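Long-range contacts in nudix hydrolase DR_0079 (Deinococcus radiodurans, PDB 2O5F), which hydrolyses nucleoside di- and triphosphates to monophosphates, using magnesium as cofactor and showing a marked preference for CDP and CTP: residues D10-R15 and R33-N38; Q45-I50 and G137-P142; P61-V66 and G152-G157; R100-F105 and M116-L121. One frame throughout, in Å; residues are numbered along the deposited sequence.

Contact 1 (D10-R15 and R33-N38); sequences DLVNER and RVRVVN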
loop_
_atom_site.group_PDB
_atom_site.type_symbol
_atom_site.label_atom_id
_atom_site.label_comp_id
_atom_site.label_asym_id
_atom_site.label_seq_id
_atom_site.Cartn_x
_atom_site.Cartn_y
_atom_site.Cartn_z
ATOM N N ASP A 10 15.624 5.292 -1.835
ATOM C CA ASP A 10 16.597 4.573 -2.653
ATOM C C ASP A 10 16.114 4.613 -4.105
ATOM O O ASP A 10 14.918 4.530 -4.365
ATOM C CB ASP A 10 16.708 3.107 -2.202
ATOM C CG ASP A 10 17.672 2.913 -1.044
ATOM O OD1 ASP A 10 17.519 1.906 -0.311
ATOM O OD2 ASP A 10 18.590 3.749 -0.875
ATOM N N LEU A 11 17.047 4.770 -5.040
ATOM C CA LEU A 11 16.722 4.768 -6.461
ATOM C C LEU A 11 16.991 3.339 -6.930
ATOM O O LEU A 11 18.000 2.742 -6.553
ATOM C CB LEU A 11 17.616 5.744 -7.238
ATOM C CG LEU A 11 17.339 7.243 -7.113
ATOM C CD1 LEU A 11 18.500 8.032 -7.720
ATOM C CD2 LEU A 11 16.023 7.587 -7.814
ATOM N N VAL A 12 16.094 2.789 -7.741
ATOM C CA VAL A 12 16.261 1.424 -8.230
ATOM C C VAL A 12 16.116 1.349 -9.742
ATOM O O VAL A 12 15.463 2.200 -10.355
ATOM C CB VAL A 12 15.228 0.463 -7.566
ATOM C CG1 VAL A 12 15.429 0.438 -6.067
ATOM C CG2 VAL A 12 13.808 0.902 -7.908
ATOM N N ASN A 13 16.741 0.335 -10.337
ATOM C CA ASN A 13 16.673 0.121 -11.782
ATOM C C ASN A 13 15.540 -0.845 -12.124
ATOM O O ASN A 13 14.749 -1.216 -11.257
ATOM C CB ASN A 13 18.002 -0.438 -12.327
ATOM C CG ASN A 13 18.373 -1.792 -11.724
ATOM O OD1 ASN A 13 17.515 -2.556 -11.286
ATOM N ND2 ASN A 13 19.663 -2.097 -11.723
ATOM N N GLU A 14 15.473 -1.253 -13.389
ATOM C CA GLU A 14 14.445 -2.180 -13.853
ATOM C C GLU A 14 14.414 -3.521 -13.131
ATOM O O GLU A 14 13.391 -4.208 -13.121
ATOM C CB GLU A 14 14.595 -2.436 -15.355
ATOM C CG GLU A 14 13.969 -1.377 -16.234
ATOM C CD GLU A 14 14.742 -0.074 -16.258
ATOM O OE1 GLU A 14 14.187 0.920 -16.784
ATOM O OE2 GLU A 14 15.896 -0.043 -15.771
ATOM N N ARG A 15 15.543 -3.901 -12.550
ATOM C CA ARG A 15 15.653 -5.172 -11.833
ATOM C C ARG A 15 15.405 -4.986 -10.335
ATOM O O ARG A 15 15.550 -5.925 -9.546
ATOM C CB ARG A 15 17.049 -5.764 -12.044
ATOM C CG ARG A 15 17.364 -6.187 -13.473
ATOM C CD ARG A 15 16.524 -7.385 -13.883
ATOM N NE ARG A 15 17.028 -8.059 -15.085
ATOM C CZ ARG A 15 17.110 -7.502 -16.290
ATOM N NH1 ARG A 15 16.724 -6.249 -16.477
ATOM N NH2 ARG A 15 17.571 -8.203 -17.316
ATOM N N ARG A 33 11.020 4.858 -10.388
ATOM C CA ARG A 33 12.417 4.664 -10.013
ATOM C C ARG A 33 12.601 4.475 -8.510
ATOM O O ARG A 33 13.727 4.489 -8.011
ATOM C CB ARG A 33 13.256 5.848 -10.502
ATOM C CG ARG A 33 13.284 5.975 -12.012
ATOM C CD ARG A 33 14.045 7.210 -12.458
ATOM N NE ARG A 33 14.071 7.317 -13.913
ATOM C CZ ARG A 33 14.603 8.341 -14.576
ATOM N NH1 ARG A 33 15.156 9.351 -13.913
ATOM N NH2 ARG A 33 14.579 8.357 -15.903
ATOM N N VAL A 34 11.493 4.306 -7.790
ATOM C CA VAL A 34 11.552 4.092 -6.346
ATOM C C VAL A 34 10.663 2.934 -5.899
ATOM O O VAL A 34 9.882 2.388 -6.690
ATOM C CB VAL A 34 11.160 5.361 -5.552
ATOM C CG1 VAL A 34 12.104 6.509 -5.915
ATOM C CG2 VAL A 34 9.712 5.746 -5.835
ATOM N N ARG A 35 10.788 2.568 -4.624
ATOM C CA ARG A 35 10.038 1.454 -4.049
ATOM C C ARG A 35 9.007 1.882 -3.000
ATOM O O ARG A 35 9.244 2.791 -2.202
ATOM C CB ARG A 35 11.019 0.444 -3.425
ATOM C CG ARG A 35 12.209 0.136 -4.332
ATOM C CD ARG A 35 12.939 -1.180 -4.036
ATOM N NE ARG A 35 13.845 -1.117 -2.903
ATOM C CZ ARG A 35 14.927 -1.883 -2.752
ATOM N NH1 ARG A 35 15.267 -2.792 -3.665
ATOM N NH2 ARG A 35 15.680 -1.733 -1.676
ATOM N N VAL A 36 7.851 1.229 -3.028
ATOM C CA VAL A 36 6.790 1.489 -2.063
ATOM C C VAL A 36 6.263 0.146 -1.566
ATOM O O VAL A 36 6.567 -0.899 -2.140
ATOM C CB VAL A 36 5.604 2.274 -2.691
ATOM C CG1 VAL A 36 6.087 3.630 -3.201
ATOM C CG2 VAL A 36 4.974 1.466 -3.825
ATOM N N VAL A 37 5.493 0.176 -0.489
ATOM C CA VAL A 37 4.888 -1.040 0.039
ATOM C C VAL A 37 3.394 -0.755 0.123
ATOM O O VAL A 37 2.976 0.388 0.323
ATOM C CB VAL A 37 5.425 -1.413 1.454
ATOM C CG1 VAL A 37 6.784 -2.095 1.345
ATOM C CG2 VAL A 37 5.536 -0.163 2.322
ATOM N N ASN A 38 2.597 -1.799 -0.057
ATOM C CA ASN A 38 1.153 -1.684 0.006
ATOM C C ASN A 38 0.667 -2.950 0.686
ATOM O O ASN A 38 1.266 -4.015 0.525
ATOM C CB ASN A 38 0.550 -1.573 -1.399
ATOM C CG ASN A 38 0.708 -0.181 -2.000
ATOM O OD1 ASN A 38 0.232 0.800 -1.442
ATOM N ND2 ASN A 38 1.378 -0.097 -3.141
HETATM O O HOH W 1 12.966 3.258 -3.013
HETATM O O HOH W 2 14.888 0.612 -0.076
#

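Contact 2 (Q45-I50 and G137-P142); sequences QGQLWI and GEWLTP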
loop_
_atom_site.group_PDB
_atom_site.type_symbol
_atom_site.label_atom_id
_atom_site.label_comp_id
_atom_site.label_asym_id
_atom_site.label_seq_id
_atom_site.Cartn_x
_atom_site.Cartn_y
_atom_site.Cartn_z
ATOM N N GLN A 45 -14.287 -12.757 6.593
ATOM C CA GLN A 45 -15.458 -12.609 5.741
ATOM C C GLN A 45 -15.052 -12.307 4.299
ATOM O O GLN A 45 -15.901 -12.164 3.426
ATOM C CB GLN A 45 -16.348 -11.487 6.291
ATOM C CG GLN A 45 -17.122 -11.865 7.554
ATOM C CD GLN A 45 -17.216 -10.718 8.560
ATOM O OE1 GLN A 45 -16.400 -10.613 9.486
ATOM N NE2 GLN A 45 -18.204 -9.845 8.371
ATOM N N GLY A 46 -13.748 -12.218 4.054
ATOM C CA GLY A 46 -13.271 -11.928 2.714
ATOM C C GLY A 46 -13.366 -10.455 2.343
ATOM O O GLY A 46 -13.323 -10.100 1.165
ATOM N N GLN A 47 -13.500 -9.597 3.348
ATOM C CA GLN A 47 -13.588 -8.157 3.122
ATOM C C GLN A 47 -12.236 -7.511 3.420
ATOM O O GLN A 47 -11.468 -8.011 4.234
ATOM C CB GLN A 47 -14.650 -7.549 4.038
ATOM C CG GLN A 47 -16.054 -8.086 3.806
ATOM C CD GLN A 47 -17.006 -7.681 4.911
ATOM O OE1 GLN A 47 -16.707 -7.855 6.093
ATOM N NE2 GLN A 47 -18.164 -7.150 4.538
ATOM N N LEU A 48 -11.955 -6.399 2.753
ATOM C CA LEU A 48 -10.708 -5.676 2.964
ATOM C C LEU A 48 -11.039 -4.381 3.709
ATOM O O LEU A 48 -12.047 -3.740 3.412
ATOM C CB LEU A 48 -10.063 -5.348 1.611
ATOM C CG LEU A 48 -9.886 -6.494 0.606
ATOM C CD1 LEU A 48 -9.320 -5.934 -0.697
ATOM C CD2 LEU A 48 -8.952 -7.568 1.171
ATOM N N TRP A 49 -10.222 -3.990 4.684
ATOM C CA TRP A 49 -10.516 -2.751 5.397
ATOM C C TRP A 49 -9.940 -1.621 4.563
ATOM O O TRP A 49 -8.723 -1.471 4.442
ATOM C CB TRP A 49 -9.896 -2.731 6.791
ATOM C CG TRP A 49 -10.408 -1.587 7.633
ATOM C CD1 TRP A 49 -11.626 -1.496 8.243
ATOM C CD2 TRP A 49 -9.722 -0.358 7.923
ATOM N NE1 TRP A 49 -11.742 -0.284 8.898
ATOM C CE2 TRP A 49 -10.589 0.432 8.712
ATOM C CE3 TRP A 49 -8.459 0.151 7.588
ATOM C CZ2 TRP A 49 -10.238 1.705 9.171
ATOM C CZ3 TRP A 49 -8.104 1.425 8.051
ATOM C CH2 TRP A 49 -8.997 2.182 8.832
ATOM N N ILE A 50 -10.827 -0.819 3.992
ATOM C CA ILE A 50 -10.405 0.265 3.116
ATOM C C ILE A 50 -10.567 1.628 3.762
ATOM O O ILE A 50 -11.690 2.081 4.010
ATOM C CB ILE A 50 -11.214 0.222 1.796
ATOM C CG1 ILE A 50 -11.022 -1.146 1.116
ATOM C CG2 ILE A 50 -10.754 1.337 0.869
ATOM C CD1 ILE A 50 -9.559 -1.473 0.791
ATOM N N GLY A 137 -12.819 4.315 7.970
ATOM C CA GLY A 137 -12.597 3.201 7.069
ATOM C C GLY A 137 -13.766 2.244 7.107
ATOM O O GLY A 137 -14.623 2.351 7.979
ATOM N N GLU A 138 -13.818 1.322 6.155
ATOM C CA GLU A 138 -14.897 0.359 6.144
ATOM C C GLU A 138 -14.487 -0.970 5.533
ATOM O O GLU A 138 -13.595 -1.042 4.683
ATOM C CB GLU A 138 -16.130 0.941 5.431
ATOM C CG GLU A 138 -15.929 1.384 3.994
ATOM C CD GLU A 138 -16.963 2.432 3.528
ATOM O OE1 GLU A 138 -18.192 2.212 3.669
ATOM O OE2 GLU A 138 -16.538 3.485 3.001
ATOM N N TRP A 139 -15.117 -2.035 6.011
ATOM C CA TRP A 139 -14.835 -3.360 5.484
ATOM C C TRP A 139 -15.658 -3.470 4.209
ATOM O O TRP A 139 -16.877 -3.289 4.220
ATOM C CB TRP A 139 -15.238 -4.437 6.488
ATOM C CG TRP A 139 -14.341 -4.477 7.698
ATOM C CD1 TRP A 139 -14.573 -3.911 8.905
ATOM C CD2 TRP A 139 -13.066 -5.133 7.794
ATOM N NE1 TRP A 139 -13.520 -4.174 9.763
ATOM C CE2 TRP A 139 -12.586 -4.925 9.103
ATOM C CE3 TRP A 139 -12.289 -5.879 6.895
ATOM C CZ2 TRP A 139 -11.360 -5.440 9.543
ATOM C CZ3 TRP A 139 -11.067 -6.390 7.330
ATOM C CH2 TRP A 139 -10.618 -6.168 8.646
ATOM N N LEU A 140 -14.984 -3.747 3.107
ATOM C CA LEU A 140 -15.660 -3.841 1.832
ATOM C C LEU A 140 -15.176 -5.034 1.048
ATOM O O LEU A 140 -14.009 -5.422 1.129
ATOM C CB LEU A 140 -15.398 -2.590 0.994
ATOM C CG LEU A 140 -15.822 -1.213 1.498
ATOM C CD1 LEU A 140 -15.236 -0.166 0.562
ATOM C CD2 LEU A 140 -17.344 -1.100 1.560
ATOM N N THR A 141 -16.086 -5.616 0.287
ATOM C CA THR A 141 -15.733 -6.737 -0.555
ATOM C C THR A 141 -15.022 -6.125 -1.756
ATOM O O THR A 141 -15.282 -4.982 -2.122
ATOM C CB THR A 141 -16.977 -7.474 -1.039
ATOM O OG1 THR A 141 -17.742 -6.606 -1.888
ATOM C CG2 THR A 141 -17.825 -7.891 0.145
ATOM N N PRO A 142 -14.100 -6.870 -2.372
ATOM C CA PRO A 142 -13.386 -6.340 -3.538
ATOM C C PRO A 142 -14.353 -5.915 -4.641
ATOM O O PRO A 142 -14.106 -4.945 -5.354
ATOM C CB PRO A 142 -12.513 -7.507 -3.962
ATOM C CG PRO A 142 -12.165 -8.134 -2.630
ATOM C CD PRO A 142 -13.499 -8.135 -1.915
HETATM O O HOH W 3 -14.225 0.405 10.047
HETATM O O HOH W 4 -13.775 4.073 3.533
#

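Contact 3 (P61-V66 and G152-G157); sequences PNALDV and GEAAKG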
loop_
_atom_site.group_PDB
_atom_site.type_symbol
_atom_site.label_atom_id
_atom_site.label_comp_id
_atom_site.label_asym_id
_atom_site.label_seq_id
_atom_site.Cartn_x
_atom_site.Cartn_y
_atom_site.Cartn_z
ATOM N N PRO A 61 -8.435 13.857 3.798
ATOM C CA PRO A 61 -8.455 12.421 3.458
ATOM C C PRO A 61 -9.849 11.976 3.042
ATOM O O PRO A 61 -10.658 11.588 3.884
ATOM C CB PRO A 61 -8.005 11.666 4.702
ATOM C CG PRO A 61 -8.476 12.608 5.795
ATOM C CD PRO A 61 -8.209 14.021 5.244
ATOM N N ASN A 62 -10.138 12.042 1.747
ATOM C CA ASN A 62 -11.444 11.627 1.272
ATOM C C ASN A 62 -11.398 10.604 0.135
ATOM O O ASN A 62 -12.434 10.235 -0.406
ATOM C CB ASN A 62 -12.268 12.863 0.885
ATOM C CG ASN A 62 -12.607 13.736 2.092
ATOM O OD1 ASN A 62 -11.718 14.273 2.757
ATOM N ND2 ASN A 62 -13.895 13.864 2.388
ATOM N N ALA A 63 -10.201 10.125 -0.204
ATOM C CA ALA A 63 -10.049 9.125 -1.259
ATOM C C ALA A 63 -9.803 7.730 -0.687
ATOM O O ALA A 63 -9.107 7.575 0.318
ATOM C CB ALA A 63 -8.900 9.506 -2.186
ATOM N N LEU A 64 -10.391 6.721 -1.328
ATOM C CA LEU A 64 -10.217 5.327 -0.920
ATOM C C LEU A 64 -8.756 4.955 -1.166
ATOM O O LEU A 64 -8.151 5.423 -2.127
ATOM C CB LEU A 64 -11.112 4.424 -1.767
ATOM C CG LEU A 64 -12.616 4.667 -1.638
ATOM C CD1 LEU A 64 -13.354 4.047 -2.815
ATOM C CD2 LEU A 64 -13.097 4.096 -0.315
ATOM N N ASP A 65 -8.196 4.095 -0.322
ATOM C CA ASP A 65 -6.802 3.701 -0.491
ATOM C C ASP A 65 -6.557 2.300 0.056
ATOM O O ASP A 65 -7.470 1.668 0.581
ATOM C CB ASP A 65 -5.911 4.708 0.241
ATOM C CG ASP A 65 -4.443 4.596 -0.144
ATOM O OD1 ASP A 65 -4.126 3.917 -1.143
ATOM O OD2 ASP A 65 -3.612 5.209 0.557
ATOM N N VAL A 66 -5.327 1.810 -0.080
ATOM C CA VAL A 66 -4.984 0.496 0.457
ATOM C C VAL A 66 -5.022 0.641 1.978
ATOM O O VAL A 66 -4.946 1.756 2.512
ATOM C CB VAL A 66 -3.543 0.046 0.052
ATOM C CG1 VAL A 66 -3.476 -0.256 -1.437
ATOM C CG2 VAL A 66 -2.537 1.144 0.411
ATOM N N GLY A 152 -16.544 6.301 -10.242
ATOM C CA GLY A 152 -15.901 7.599 -10.191
ATOM C C GLY A 152 -15.563 8.090 -8.795
ATOM O O GLY A 152 -15.029 9.181 -8.640
ATOM N N GLU A 153 -15.872 7.303 -7.769
ATOM C CA GLU A 153 -15.559 7.722 -6.398
ATOM C C GLU A 153 -14.035 7.855 -6.258
ATOM O O GLU A 153 -13.287 7.070 -6.841
ATOM C CB GLU A 153 -16.126 6.713 -5.389
ATOM C CG GLU A 153 -17.666 6.654 -5.401
ATOM C CD GLU A 153 -18.245 6.108 -4.098
ATOM O OE1 GLU A 153 -17.888 6.625 -3.013
ATOM O OE2 GLU A 153 -19.083 5.184 -4.153
ATOM N N ALA A 154 -13.588 8.852 -5.498
ATOM C CA ALA A 154 -12.159 9.124 -5.311
ATOM C C ALA A 154 -11.362 7.953 -4.744
ATOM O O ALA A 154 -11.762 7.347 -3.754
ATOM C CB ALA A 154 -11.987 10.354 -4.417
ATOM N N ALA A 155 -10.226 7.652 -5.373
ATOM C CA ALA A 155 -9.377 6.553 -4.933
ATOM C C ALA A 155 -7.940 6.717 -5.400
ATOM O O ALA A 155 -7.691 7.289 -6.456
ATOM C CB ALA A 155 -9.922 5.243 -5.465
ATOM N N LYS A 156 -7.002 6.208 -4.611
ATOM C CA LYS A 156 -5.596 6.261 -4.991
ATOM C C LYS A 156 -5.452 5.611 -6.355
ATOM O O LYS A 156 -6.099 4.602 -6.640
ATOM C CB LYS A 156 -4.737 5.522 -3.972
ATOM C CG LYS A 156 -4.484 6.337 -2.737
ATOM C CD LYS A 156 -3.643 7.554 -3.077
ATOM C CE LYS A 156 -3.435 8.418 -1.858
ATOM N NZ LYS A 156 -2.883 7.629 -0.718
ATOM N N GLY A 157 -4.588 6.184 -7.183
ATOM C CA GLY A 157 -4.390 5.689 -8.531
ATOM C C GLY A 157 -4.098 4.220 -8.774
ATOM O O GLY A 157 -4.421 3.712 -9.849
HETATM O O HOH W 5 -14.034 7.831 -2.189
#

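Contact 4 (R100-F105 and M116-L121); sequences RPLASF and MCVYEL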
loop_
_atom_site.group_PDB
_atom_site.type_symbol
_atom_site.label_atom_id
_atom_site.label_comp_id
_atom_site.label_asym_id
_atom_site.label_seq_id
_atom_site.Cartn_x
_atom_site.Cartn_y
_atom_site.Cartn_z
ATOM N N ARG A 100 1.609 -12.062 5.183
ATOM C CA ARG A 100 2.483 -12.709 4.224
ATOM C C ARG A 100 2.568 -11.900 2.948
ATOM O O ARG A 100 1.679 -11.098 2.646
ATOM C CB ARG A 100 1.962 -14.110 3.886
ATOM C CG ARG A 100 0.692 -14.108 3.054
ATOM C CD ARG A 100 0.406 -15.491 2.490
ATOM N NE ARG A 100 -0.688 -15.475 1.523
ATOM C CZ ARG A 100 -1.955 -15.214 1.826
ATOM N NH1 ARG A 100 -2.298 -14.947 3.079
ATOM N NH2 ARG A 100 -2.879 -15.220 0.874
ATOM N N PRO A 101 3.660 -12.078 2.195
ATOM C CA PRO A 101 3.823 -11.353 0.939
ATOM C C PRO A 101 2.737 -11.862 -0.001
ATOM O O PRO A 101 2.584 -13.069 -0.187
ATOM C CB PRO A 101 5.214 -11.773 0.482
ATOM C CG PRO A 101 5.937 -11.983 1.773
ATOM C CD PRO A 101 4.915 -12.747 2.582
ATOM N N LEU A 102 1.971 -10.949 -0.578
ATOM C CA LEU A 102 0.910 -11.351 -1.484
ATOM C C LEU A 102 1.445 -11.379 -2.914
ATOM O O LEU A 102 1.179 -12.312 -3.676
ATOM C CB LEU A 102 -0.264 -10.378 -1.367
ATOM C CG LEU A 102 -1.637 -10.841 -1.859
ATOM C CD1 LEU A 102 -2.078 -12.077 -1.080
ATOM C CD2 LEU A 102 -2.642 -9.713 -1.673
ATOM N N ALA A 103 2.214 -10.358 -3.269
ATOM C CA ALA A 103 2.781 -10.265 -4.602
ATOM C C ALA A 103 3.812 -9.155 -4.682
ATOM O O ALA A 103 3.930 -8.333 -3.776
ATOM C CB ALA A 103 1.675 -10.012 -5.625
ATOM N N SER A 104 4.554 -9.146 -5.783
ATOM C CA SER A 104 5.574 -8.138 -6.051
ATOM C C SER A 104 5.337 -7.650 -7.478
ATOM O O SER A 104 5.040 -8.450 -8.364
ATOM C CB SER A 104 6.972 -8.755 -5.933
ATOM O OG SER A 104 7.251 -9.133 -4.593
ATOM N N PHE A 105 5.459 -6.344 -7.704
ATOM C CA PHE A 105 5.231 -5.788 -9.035
ATOM C C PHE A 105 6.269 -4.777 -9.483
ATOM O O PHE A 105 6.858 -4.078 -8.663
ATOM C CB PHE A 105 3.869 -5.096 -9.101
ATOM C CG PHE A 105 2.706 -5.998 -8.826
ATOM C CD1 PHE A 105 2.368 -7.013 -9.717
ATOM C CD2 PHE A 105 1.939 -5.819 -7.682
ATOM C CE1 PHE A 105 1.272 -7.841 -9.471
ATOM C CE2 PHE A 105 0.840 -6.638 -7.421
ATOM C CZ PHE A 105 0.505 -7.649 -8.315
ATOM N N MET A 116 7.131 -2.537 -6.009
ATOM C CA MET A 116 6.464 -2.757 -4.750
ATOM C C MET A 116 6.254 -4.192 -4.345
ATOM O O MET A 116 6.271 -5.116 -5.162
ATOM C CB MET A 116 5.090 -2.086 -4.780
ATOM C CG MET A 116 4.168 -2.623 -5.870
ATOM S SD MET A 116 2.521 -1.873 -5.810
ATOM C CE MET A 116 2.810 -0.266 -6.534
ATOM N N CYS A 117 6.069 -4.354 -3.048
ATOM C CA CYS A 117 5.740 -5.640 -2.494
ATOM C C CYS A 117 4.384 -5.346 -1.872
ATOM O O CYS A 117 4.207 -4.317 -1.204
ATOM C CB CYS A 117 6.721 -6.072 -1.411
ATOM S SG CYS A 117 6.373 -7.740 -0.820
ATOM N N VAL A 118 3.433 -6.236 -2.126
ATOM C CA VAL A 118 2.083 -6.109 -1.596
ATOM C C VAL A 118 1.938 -7.233 -0.576
ATOM O O VAL A 118 2.303 -8.377 -0.845
ATOM C CB VAL A 118 1.018 -6.282 -2.705
ATOM C CG1 VAL A 118 -0.365 -5.922 -2.171
ATOM C CG2 VAL A 118 1.370 -5.414 -3.903
ATOM N N TYR A 119 1.424 -6.891 0.598
ATOM C CA TYR A 119 1.246 -7.855 1.676
ATOM C C TYR A 119 -0.217 -8.010 2.031
ATOM O O TYR A 119 -1.044 -7.169 1.686
ATOM C CB TYR A 119 1.972 -7.367 2.926
ATOM C CG TYR A 119 3.446 -7.160 2.744
ATOM C CD1 TYR A 119 4.337 -8.231 2.846
ATOM C CD2 TYR A 119 3.960 -5.891 2.469
ATOM C CE1 TYR A 119 5.701 -8.040 2.684
ATOM C CE2 TYR A 119 5.324 -5.695 2.305
ATOM C CZ TYR A 119 6.185 -6.769 2.414
ATOM O OH TYR A 119 7.540 -6.570 2.261
ATOM N N GLU A 120 -0.535 -9.093 2.727
ATOM C CA GLU A 120 -1.896 -9.301 3.186
ATOM C C GLU A 120 -1.811 -9.535 4.691
ATOM O O GLU A 120 -1.075 -10.411 5.148
ATOM C CB GLU A 120 -2.550 -10.504 2.503
ATOM C CG GLU A 120 -3.969 -10.755 2.993
ATOM C CD GLU A 120 -4.652 -11.906 2.282
ATOM O OE1 GLU A 120 -4.229 -13.065 2.488
ATOM O OE2 GLU A 120 -5.601 -11.643 1.510
ATOM N N LEU A 121 -2.540 -8.726 5.451
ATOM C CA LEU A 121 -2.577 -8.824 6.905
ATOM C C LEU A 121 -3.922 -9.467 7.240
ATOM O O LEU A 121 -4.942 -9.110 6.649
ATOM C CB LEU A 121 -2.497 -7.421 7.523
ATOM C CG LEU A 121 -1.931 -7.227 8.934
ATOM C CD1 LEU A 121 -0.437 -7.533 8.915
ATOM C CD2 LEU A 121 -2.155 -5.780 9.395
#

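Contact 1 (D10-R15 and R33-N38)
Val12 and Arg33 share the one direct hydrogen bond between the segments: Val12 N donates to Arg33 O over 2.9 Å, with an N-H...O angle of 163° and the donor above the carbonyl plane. The same oxygen also receives a CA-H contact, Leu11 CA lying 3.4 Å from Arg33 O.

Water carries the rest of the polar traffic. One molecule accepts from Arg35 N and donates to Asp10 O, 2.7 Å away, and so bridges the two backbones. A second donates to Asp10 OD1 and accepts from Arg35 NH2 at the edge of the guanidinium, in its plane. Asp10 OD1 itself stands 4.3 Å from Arg35 NH2 and well out of that plane, so the opposite charges probably attract without a direct bond. The carboxylate is held chiefly by Ser74, Gln21 and Gly75.

Apolar contact falls mainly to Val12, whose compact branched side chain crosses that of Arg35 at about a right angle. Its CG1 touches Arg35 CD at 3.6 Å and also lies over one face of the guanidinium; the bend at chi3 (-79°) sets NE near the same methyl. The long arginine thus offers CG and CD to the valine and an N-H of NH2 to the water. Separately, Leu11 CD2 approaches Arg33 CB to 4.2 Å.

Leu11 pairs through its backbone with strand 18-23, while Val34 and Val36 bond to Phe115 at the start of strand 115-122 and Tyr78 of helix 78-90 touches Arg35. The contact therefore fastens the N-terminal two-stranded sheet to the entrance of central strand 35-42.

Contact 2 (Q45-I50 and G137-P142)
Ile50 O is gripped by three groups: Glu138 N donates to it over 3.1 Å, a water donates to it, and Gly137 CA adds a weaker, bent CA-H...O contact. That water also donates to Glu138 OE2, whose strongest partner is Arg148 of helix 142-151. The antiparallel ladder continues with Ile50 N to Glu138 O and with the reciprocal pair of Leu48 and Leu140, in which Leu48 N reaches Leu140 O at 2.8 Å.

Between these pairs, at the non-hydrogen-bonded position, Trp49 meets Trp139 in a T-shaped stack with planes at 65°. The edge of Trp49 does the touching: its CD1 stands over one face of Trp139, 3.6 Å from Trp139 NE1, while Trp49 CB sits 3.8 Å above the centroid of the Trp139 six-membered ring. Chi1 (-169°) sets Trp49 CG anti to the backbone N; farther out, one indole face lies against Gly137. Glycine suits that place because its bare CA can approach Trp49 CZ2 to 3.5 Å. A water joins Trp49 NE1 to Gly137 O.

Beyond the strand, Thr141 N-caps helix 142-151, its OG1 accepting from His144 N. The chemistry implies a two-stranded sheet in which Leu48, Leu140, Ile50 and Glu138 pair their backbones, while Trp49 turns its own to Leu41 and Ser67; indoles line one face, and Leu48, Ile50 and Leu140 the other, beside salt-bridged Glu138.

Contact 3 (P61-V66 and G152-G157)
Two loops pair here through a single backbone bridge, Leu64 with Ala155; one loop leads into strand 68-71 and the other joins helix 142-151 to helix 159-166. Leu64 uses both of its backbone polar groups: Leu64 N donates to Ala154 O over 2.9 Å, and Leu64 O accepts from Lys156 N over 2.8 Å, nearly along the C=O axis. This is the bonding pattern of a parallel bridge, and the touching parts run only 38° apart.

Small side chains permit the close approach, with Ala63 CB 3.9 Å from Ala154 CB and Leu64 CB 4.0 Å from Ala155 CB. The larger Leu64 is buried against Leu145, Ile149 and Leu159 of the two helices.

A salt bridge closes one end. Lys156 folds back, chi4 (53°) placing NZ 2.8 Å from Asp65 OD2, which it meets from above the carboxylate plane. Asp65 OD1 meanwhile accepts a weak bond from Val66 N.

Gly152, with positive phi, forms the Schellman motif that ends helix 142-151 and starts the second loop. Within the Nudix fold, segment 61-66 runs just ahead of the Nudix box, and 152-157 joins it from the C-terminal part; the Asp65 side chain lies about 6 Å from that of Glu89, an inferred magnesium ligand.

Contact 4 (R100-F105 and M116-L121)
A classic beta bulge marks this antiparallel hairpin, where Leu102 and Ala103 both face Val118. Val118 O accepts from Leu102 N at 2.6 Å and from Ala103 N at 3.1 Å, and the register shifts by one residue. Beyond the bulge, Val118 N returns a nearly straight bond to Ala103 O (N-H...O 176°), and Phe105 and Met116 form a further reciprocal pair.

Pro101, which has no N-H to give, occupies a non-hydrogen-bonded position, with its CA 3.7 Å from Tyr119 CD1. Strand 98-105 is an outer strand of the mixed sheet, while 115-122 also pairs in parallel with 35-42. As expected of the Nudix alpha/beta/alpha sandwich, helices cover both faces: Tyr119 stacks on Phe82 of helix 78-90, and Val118 and Met116 meet Leu162 of helix 159-166. On that second face, Val118 CG2 touches the edge of the Phe105 ring, 3.8 Å from CE2.

At the hairpin's open end, Glu120, its CG anti to the backbone N and its chain extended, lies beside Arg100, pointing the same way. Arg100 NH1 is 2.8 Å from Glu120 OE1 in a salt bridge whose N-H is poorly aimed (120° at the hydrogen); the guanidinium and carboxylate planes are 71° apart. Arg42 shares OE1, while Tyr167 bonds to OE2.

How the contacts relate
Contact 1 closes first along the chain; contacts 2 and 3 then interleave their segments, and contact 4 is nested inside the loops that both of them close. Contacts 1 and 4 share the mixed sheet: their centres are 14 Å apart, and Asn38 on strand 35-42 probably hydrogen-bonds to Cys117 and Tyr119 on strand 115-122. Contacts 2 and 3, also 14 Å apart between centres, meet where Ile50 packs on Leu64 and Asp65. Contacts 1 and 2 lie on opposite sides of the chain's centre, their centres 28 Å apart. Together the four link the N-terminal hairpin, the mixed sheet and the smaller sheet; helix 78-90, which carries the inferred magnesium ligands Glu85 and Glu89, packs on the mixed sheet.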